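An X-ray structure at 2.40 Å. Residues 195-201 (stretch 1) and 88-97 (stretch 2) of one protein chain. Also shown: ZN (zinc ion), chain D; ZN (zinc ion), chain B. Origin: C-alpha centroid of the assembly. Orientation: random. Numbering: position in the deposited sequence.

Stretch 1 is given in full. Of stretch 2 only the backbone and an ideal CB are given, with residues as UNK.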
ATOM      1  N   ASP A 195       5.816   4.985   1.714  1.00 45.09           N
ATOM      2  CA  ASP A 195       4.526   4.828   2.349  1.00 44.88           C
ATOM      3  C   ASP A 195       4.442   3.542   3.185  1.00 43.43           C
ATOM      4  O   ASP A 195       3.963   3.578   4.320  1.00 42.44           O
ATOM      5  CB  ASP A 195       3.419   4.839   1.294  1.00 46.32           C
ATOM      6  CG  ASP A 195       2.889   6.225   1.006  1.00 50.91           C
ATOM      7  OD1 ASP A 195       3.120   7.149   1.824  1.00 56.63           O
ATOM      8  OD2 ASP A 195       2.205   6.397  -0.044  1.00 57.07           O
ATOM      9  N   TYR A 196       4.883   2.411   2.628  1.00 41.86           N
ATOM     10  CA  TYR A 196       4.925   1.160   3.417  1.00 41.36           C
ATOM     11  C   TYR A 196       5.801   1.231   4.678  1.00 40.61           C
ATOM     12  O   TYR A 196       5.438   0.674   5.713  1.00 39.76           O
ATOM     13  CB  TYR A 196       5.318  -0.055   2.566  1.00 41.11           C
ATOM     14  CG  TYR A 196       4.237  -0.484   1.608  1.00 41.31           C
ATOM     15  CD1 TYR A 196       3.007  -0.963   2.076  1.00 40.98           C
ATOM     16  CD2 TYR A 196       4.425  -0.399   0.223  1.00 42.30           C
ATOM     17  CE1 TYR A 196       1.979  -1.356   1.188  1.00 38.28           C
ATOM     18  CE2 TYR A 196       3.406  -0.786  -0.665  1.00 40.64           C
ATOM     19  CZ  TYR A 196       2.206  -1.268  -0.169  1.00 40.40           C
ATOM     20  OH  TYR A 196       1.212  -1.648  -1.041  1.00 43.22           O
ATOM     21  N   ILE A 197       6.948   1.902   4.585  1.00 40.60           N
ATOM     22  CA  ILE A 197       7.793   2.177   5.762  1.00 40.67           C
ATOM     23  C   ILE A 197       6.987   2.883   6.855  1.00 41.31           C
ATOM     24  O   ILE A 197       7.086   2.522   8.039  1.00 41.71           O
ATOM     25  CB  ILE A 197       9.040   3.025   5.392  1.00 40.71           C
ATOM     26  CG1 ILE A 197       9.957   2.225   4.452  1.00 39.89           C
ATOM     27  CG2 ILE A 197       9.796   3.466   6.638  1.00 40.21           C
ATOM     28  CD1 ILE A 197      11.044   3.046   3.782  1.00 40.94           C
ATOM     29  N   ALA A 198       6.199   3.885   6.450  1.00 41.17           N
ATOM     30  CA  ALA A 198       5.349   4.644   7.352  1.00 41.71           C
ATOM     31  C   ALA A 198       4.279   3.737   7.983  1.00 41.77           C
ATOM     32  O   ALA A 198       4.023   3.817   9.175  1.00 42.59           O
ATOM     33  CB  ALA A 198       4.687   5.816   6.594  1.00 41.92           C
ATOM     34  N   ASN A 199       3.654   2.896   7.167  1.00 41.64           N
ATOM     35  CA  ASN A 199       2.808   1.821   7.635  1.00 41.90           C
ATOM     36  C   ASN A 199       3.476   0.903   8.680  1.00 41.57           C
ATOM     37  O   ASN A 199       2.827   0.515   9.640  1.00 41.98           O
ATOM     38  CB  ASN A 199       2.272   1.002   6.452  1.00 42.45           C
ATOM     39  CG  ASN A 199       1.169   1.730   5.665  1.00 45.27           C
ATOM     40  OD1 ASN A 199       0.997   1.507   4.453  1.00 48.87           O
ATOM     41  ND2 ASN A 199       0.420   2.589   6.347  1.00 45.44           N
ATOM     42  N   ILE A 200       4.759   0.583   8.528  1.00 41.51           N
ATOM     43  CA  ILE A 200       5.417  -0.314   9.491  1.00 41.60           C
ATOM     44  C   ILE A 200       5.644   0.438  10.797  1.00 42.06           C
ATOM     45  O   ILE A 200       5.457  -0.115  11.883  1.00 42.57           O
ATOM     46  CB  ILE A 200       6.719  -0.952   8.953  1.00 41.52           C
ATOM     47  CG1 ILE A 200       6.444  -1.785   7.693  1.00 42.20           C
ATOM     48  CG2 ILE A 200       7.367  -1.843  10.021  1.00 42.15           C
ATOM     49  CD1 ILE A 200       7.691  -2.230   6.957  1.00 41.10           C
ATOM     50  N   CYS A 201       5.982   1.719  10.661  1.00 42.46           N
ATOM     51  CA  CYS A 201       6.040   2.674  11.768  1.00 42.58           C
ATOM     52  C   CYS A 201       4.768   2.741  12.619  1.00 42.35           C
ATOM     53  O   CYS A 201       4.846   2.683  13.832  1.00 42.00           O
ATOM     54  CB  CYS A 201       6.444   4.063  11.253  1.00 42.05           C
ATOM     55  SG  CYS A 201       8.165   4.167  10.665  1.00 44.09           S
ATOM     56  N   UNK A  88       4.647  -8.560   5.133  1.00 46.03           N
ATOM     57  CA  UNK A  88       3.841  -8.232   3.953  1.00 45.54           C
ATOM     58  C   UNK A  88       4.105  -6.852   3.316  1.00 44.76           C
ATOM     59  O   UNK A  88       4.190  -6.733   2.093  1.00 44.65           O
ATOM     60  CB  UNK A  88       2.363  -8.314   4.339  1.00 45.54           C
ATOM     61  N   UNK A  89       4.194  -5.814   4.136  1.00 44.34           N
ATOM     62  CA  UNK A  89       4.544  -4.474   3.666  1.00 44.37           C
ATOM     63  C   UNK A  89       5.953  -4.487   3.047  1.00 44.11           C
ATOM     64  O   UNK A  89       6.242  -3.777   2.078  1.00 43.04           O
ATOM     65  CB  UNK A  89       4.469  -3.466   4.814  1.00 44.37           C
ATOM     66  N   UNK A  90       6.814  -5.317   3.631  1.00 43.76           N
ATOM     67  CA  UNK A  90       8.174  -5.471   3.206  1.00 43.73           C
ATOM     68  C   UNK A  90       8.221  -6.145   1.825  1.00 43.62           C
ATOM     69  O   UNK A  90       8.935  -5.671   0.946  1.00 43.38           O
ATOM     70  CB  UNK A  90       8.963  -6.276   4.240  1.00 43.73           C
ATOM     71  N   UNK A  91       7.446  -7.208   1.596  1.00 43.72           N
ATOM     72  CA  UNK A  91       7.418  -7.755   0.228  1.00 43.55           C
ATOM     73  C   UNK A  91       6.801  -6.835  -0.820  1.00 43.10           C
ATOM     74  O   UNK A  91       7.138  -6.930  -1.998  1.00 42.91           O
ATOM     75  CB  UNK A  91       6.646  -9.076   0.229  1.00 43.55           C
ATOM     76  N   UNK A  92       5.941  -5.912  -0.387  1.00 42.61           N
ATOM     77  CA  UNK A  92       5.401  -4.910  -1.317  1.00 42.09           C
ATOM     78  C   UNK A  92       6.458  -3.842  -1.602  1.00 41.09           C
ATOM     79  O   UNK A  92       6.615  -3.408  -2.741  1.00 41.23           O
ATOM     80  CB  UNK A  92       4.134  -4.268  -0.749  1.00 42.09           C
ATOM     81  N   UNK A  93       7.202  -3.456  -0.572  1.00 40.13           N
ATOM     82  CA  UNK A  93       8.418  -2.629  -0.750  1.00 38.34           C
ATOM     83  C   UNK A  93       9.360  -3.243  -1.796  1.00 39.20           C
ATOM     84  O   UNK A  93       9.686  -2.598  -2.797  1.00 39.19           O
ATOM     85  CB  UNK A  93       9.155  -2.473   0.582  1.00 38.34           C
ATOM     86  N   UNK A  94       9.750  -4.498  -1.571  1.00 39.64           N
ATOM     87  CA  UNK A  94      10.451  -5.331  -2.560  1.00 39.67           C
ATOM     88  C   UNK A  94       9.922  -5.295  -3.991  1.00 39.70           C
ATOM     89  O   UNK A  94      10.687  -5.098  -4.921  1.00 40.33           O
ATOM     90  CB  UNK A  94      10.418  -6.784  -2.083  1.00 39.67           C
ATOM     91  N   UNK A  95       8.621  -5.493  -4.185  1.00 39.64           N
ATOM     92  CA  UNK A  95       8.018  -5.431  -5.537  1.00 38.86           C
ATOM     93  C   UNK A  95       8.244  -4.070  -6.230  1.00 38.84           C
ATOM     94  O   UNK A  95       8.418  -4.005  -7.437  1.00 38.99           O
ATOM     95  CB  UNK A  95       6.516  -5.708  -5.445  1.00 38.86           C
ATOM     96  N   UNK A  96       8.227  -2.993  -5.453  1.00 38.63           N
ATOM     97  CA  UNK A  96       8.373  -1.640  -5.975  1.00 38.69           C
ATOM     98  C   UNK A  96       9.818  -1.341  -6.331  1.00 38.61           C
ATOM     99  O   UNK A  96      10.089  -0.504  -7.191  1.00 38.95           O
ATOM    100  CB  UNK A  96       7.861  -0.617  -4.959  1.00 38.69           C
ATOM    101  N   UNK A  97      10.737  -2.048  -5.682  1.00 37.78           N
ATOM    102  CA  UNK A  97      12.127  -2.023  -6.072  1.00 37.21           C
ATOM    103  C   UNK A  97      12.379  -2.851  -7.358  1.00 37.96           C
ATOM    104  O   UNK A  97      13.187  -2.443  -8.201  1.00 38.12           O
ATOM    105  CB  UNK A  97      12.989  -2.547  -4.921  1.00 37.21           C
TER
HETATM  106 ZN    ZN D 219       3.845  -8.755  -4.025  1.00 46.45          ZN
HETATM  107 ZN    ZN B 217       3.977   9.140   0.534  1.00 57.88          ZN

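Both stretches are helical and nearly antiparallel (169° between N-to-C directions). Tyr 196 is the dominant feature of the visible surface, its CB directed toward stretch 2.

Position 88 has no atom of stretch 1 within 5.5 Å of its ideal CB, so the contact sets little constraint. It is Ser 88.

Position 89 lies at the closest backbone approach, its CA 5.7 Å from Tyr 196 CA. Its ideal CB points toward stretch 1, 3.9 Å from Ile 200 CG1 and 4.0 Å from Tyr 196 CD1. Ala, Ser, Asp or Asn would suit. The residue is Asp 89; OD2 lies 3.6 Å from Asn 199 CB and OD1 3.6 Å from Tyr 196 CD1. Both oxygens find hydrogen bonds elsewhere in the structure.

Position 90 points away, yet its ideal CB is 5.0 Å from Ile 200 CD1, so a branched or long apolar chain could reach back. Leu 90 does so: CD1 comes to 3.8 Å from Ile 200 CD1.

Position 91 is out of reach of stretch 1, but its ideal CB is 5.1 Å from the chain D ZN, favouring Asp, Glu, His or Cys. Glu 91 binds ZN through OE1 (2.6 Å) and OE2 (2.3 Å).

Position 92 points toward Tyr 196, its ideal CB 3.6 Å from CE2. An aliphatic start is wanted, as in Leu, Met, Lys or Arg. In Arg 92, CB lies over the ring face, 3.9 Å from the centroid and 24° off the normal, a CH-pi contact; CD passes 3.4 Å from Tyr 196 OH.

Position 93 points sideways, its ideal CB 5.0 Å from Tyr 196 CB; a flexible apolar chain could bend in. Met 93 places CG 3.4 Å from Tyr 196 CB and CE 3.4 Å from Ile 197 CG1.

Position 94 faces nothing in stretch 1, and an ideal CB would stand only 3.3 Å from the carbonyl O of 91, which favours a small residue. It is Gly 94.

Position 95, one turn after 91, has its ideal CB 4.3 Å from the same ZN; Asp, Cys or His would suit. Asp 95 binds ZN through OD2 at 2.0 Å; another ligand comes from elsewhere in the structure.

Position 96 points toward stretch 1, but no atom of it lies within 5.5 Å of the ideal CB: a long or aromatic chain is needed. His 96 brings CE1 to 3.9 Å from Tyr 196 CE2, at the tyrosine ring edge.

Position 97 is unconstrained here; it is Met 97.

Stretch 2 88-97: SDLERMGDHM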
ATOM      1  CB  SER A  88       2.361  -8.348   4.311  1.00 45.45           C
ATOM      2  OG  SER A  88       1.560  -7.879   3.245  1.00 47.48           O
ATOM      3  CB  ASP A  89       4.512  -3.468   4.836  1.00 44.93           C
ATOM      4  CG  ASP A  89       3.103  -3.096   5.275  1.00 45.85           C
ATOM      5  OD1 ASP A  89       2.127  -3.374   4.552  1.00 51.07           O
ATOM      6  OD2 ASP A  89       2.957  -2.482   6.350  1.00 49.90           O
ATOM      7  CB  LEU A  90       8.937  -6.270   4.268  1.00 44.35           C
ATOM      8  CG  LEU A  90      10.254  -5.863   4.927  1.00 45.18           C
ATOM      9  CD1 LEU A  90      10.360  -4.377   5.389  1.00 45.42           C
ATOM     10  CD2 LEU A  90      10.481  -6.818   6.094  1.00 44.24           C
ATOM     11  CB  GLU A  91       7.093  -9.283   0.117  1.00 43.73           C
ATOM     12  CG  GLU A  91       5.795  -9.840  -0.417  1.00 42.64           C
ATOM     13  CD  GLU A  91       5.251  -9.241  -1.707  1.00 43.03           C
ATOM     14  OE1 GLU A  91       4.537  -8.220  -1.591  1.00 41.37           O
ATOM     15  OE2 GLU A  91       5.459  -9.812  -2.814  1.00 40.66           O
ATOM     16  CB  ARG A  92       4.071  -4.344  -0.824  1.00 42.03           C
ATOM     17  CG  ARG A  92       2.973  -5.413  -0.844  1.00 43.61           C
ATOM     18  CD  ARG A  92       1.706  -4.940  -0.218  1.00 46.92           C
ATOM     19  NE  ARG A  92       0.714  -6.008  -0.098  1.00 50.56           N
ATOM     20  CZ  ARG A  92      -0.460  -5.863   0.517  1.00 52.57           C
ATOM     21  NH1 ARG A  92      -0.781  -4.687   1.068  1.00 51.78           N
ATOM     22  NH2 ARG A  92      -1.319  -6.885   0.573  1.00 51.75           N
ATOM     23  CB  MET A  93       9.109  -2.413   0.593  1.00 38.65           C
ATOM     24  CG  MET A  93       8.258  -1.506   1.516  1.00 37.96           C
ATOM     25  SD  MET A  93       8.768  -1.432   3.237  1.00 31.68           S
ATOM     26  CE  MET A  93      10.385  -0.775   2.966  1.00 34.41           C
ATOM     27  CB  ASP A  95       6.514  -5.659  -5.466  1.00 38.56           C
ATOM     28  CG  ASP A  95       6.125  -7.064  -5.007  1.00 38.80           C
ATOM     29  OD1 ASP A  95       6.881  -8.068  -5.167  1.00 33.61           O
ATOM     30  OD2 ASP A  95       4.982  -7.154  -4.513  1.00 40.33           O
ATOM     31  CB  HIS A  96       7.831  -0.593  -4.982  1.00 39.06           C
ATOM     32  CG  HIS A  96       6.352  -0.396  -5.079  1.00 38.31           C
ATOM     33  ND1 HIS A  96       5.481  -0.824  -4.104  1.00 40.43           N
ATOM     34  CD2 HIS A  96       5.587   0.134  -6.057  1.00 39.89           C
ATOM     35  CE1 HIS A  96       4.241  -0.555  -4.474  1.00 40.59           C
ATOM     36  NE2 HIS A  96       4.277   0.027  -5.658  1.00 39.96           N
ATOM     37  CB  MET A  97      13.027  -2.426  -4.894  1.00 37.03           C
ATOM     38  CG  MET A  97      12.964  -1.427  -3.689  1.00 35.13           C
ATOM     39  SD  MET A  97      13.325   0.331  -4.075  1.00 30.94           S
ATOM     40  CE  MET A  97      11.753   1.027  -4.507  1.00 35.99           C
TER
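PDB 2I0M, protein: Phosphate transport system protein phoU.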